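PDB 5Y6I: transcriptional regulator KdgR from Pseudomonas aeruginosa, which probably binds DNA as a transcription factor of the IclR family, pairing a helix-turn-helix domain with a C-terminal regulatory domain. Local coordinates for the interface of chains A and B. Coordinates in Å, arbitrary orientation; residue numbers count along the deposited sequence, not the author numbering. Chains: chain A/B, Transcriptional regulator KdgR.

The interface of chains A and B. Residues chain A 58, 61-62; chain B 16, 20, 23.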
# COMPACT_ATOMS: atom_id res chain seq x y z
N ALA A 58 -3.68 -13.44 25.38
CA ALA A 58 -4.64 -12.37 25.11
C ALA A 58 -4.70 -12.05 23.61
O ALA A 58 -5.79 -11.93 23.04
CB ALA A 58 -4.27 -11.12 25.90
N ALA A 61 -6.68 -14.69 21.82
CA ALA A 61 -8.10 -14.41 22.05
C ALA A 61 -8.60 -13.28 21.16
O ALA A 61 -9.59 -13.44 20.45
CB ALA A 61 -8.33 -14.06 23.52
N SER A 62 -7.92 -12.14 21.18
CA SER A 62 -8.38 -10.99 20.41
C SER A 62 -8.27 -11.18 18.90
O SER A 62 -8.64 -10.27 18.15
CB SER A 62 -7.61 -9.75 20.84
OG SER A 62 -6.22 -9.96 20.69
N VAL B 16 -3.09 -8.22 31.17
CA VAL B 16 -3.65 -9.22 30.28
C VAL B 16 -5.10 -8.86 29.96
O VAL B 16 -5.59 -9.14 28.87
CB VAL B 16 -3.54 -10.64 30.89
CG1 VAL B 16 -3.78 -11.72 29.83
CG2 VAL B 16 -2.19 -10.83 31.57
N GLU B 20 -5.91 -6.06 26.07
CA GLU B 20 -6.86 -6.17 24.98
C GLU B 20 -7.66 -4.89 24.76
O GLU B 20 -8.16 -4.69 23.65
CB GLU B 20 -7.83 -7.32 25.24
CG GLU B 20 -7.16 -8.62 25.59
CD GLU B 20 -8.13 -9.77 25.68
OE1 GLU B 20 -8.28 -10.50 24.67
OE2 GLU B 20 -8.76 -9.93 26.75
N THR B 23 -5.62 -3.09 22.11
CA THR B 23 -5.95 -3.54 20.77
C THR B 23 -7.41 -3.26 20.41
O THR B 23 -7.72 -3.08 19.24
CB THR B 23 -5.64 -5.04 20.62
OG1 THR B 23 -6.56 -5.81 21.41
CG2 THR B 23 -4.20 -5.35 21.08
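B:Glu20 lies against A:Ala58 and A:Ala61 near the C-terminal end of chain A's helix 49-61, the recognition helix of the winged helix-turn-helix, where the DNA-binding domains of two copies of this IclR-family regulator meet. IclR regulators commonly work as dimers, and this patch may be part of such a contact in the deposited pair. From CB the side chain turns so that CG lies anti to its own carbonyl carbon (chi1 -50°), and it then runs out extended (chi2 -173°). CG packs 3.8 Å from CB of A:Ala58, and the carboxylate carbon CD passes alongside the same methyl. At the tip, OE1 comes 3.3 Å from the backbone O of A:Ala58, a meeting of two oxygens that is not a hydrogen bond. The same OE1 lies 3.7 Å from CB of A:Ala61; the carbonyl-rich helix end may raise the carboxylate's tendency to take up a proton. Alanine suits both helix positions, since its short methyl lets the long glutamate lie close to the backbone. CG1 of B:Val16 adds an apolar touch, 4.0 Å from CB of A:Ala58. A:Ser62, just past the helix, turns its hydroxyl back on the last turn, where OG donates to the O of A:Ala58 at 3.1 Å, tilted 28° from the carbonyl plane. In chain B, OG1 of B:Thr23 bonds the O of B:Glu20 at 3.0 Å, within helix 18-31, and the same OG1 lies 4.1 Å from CB of A:Ser62.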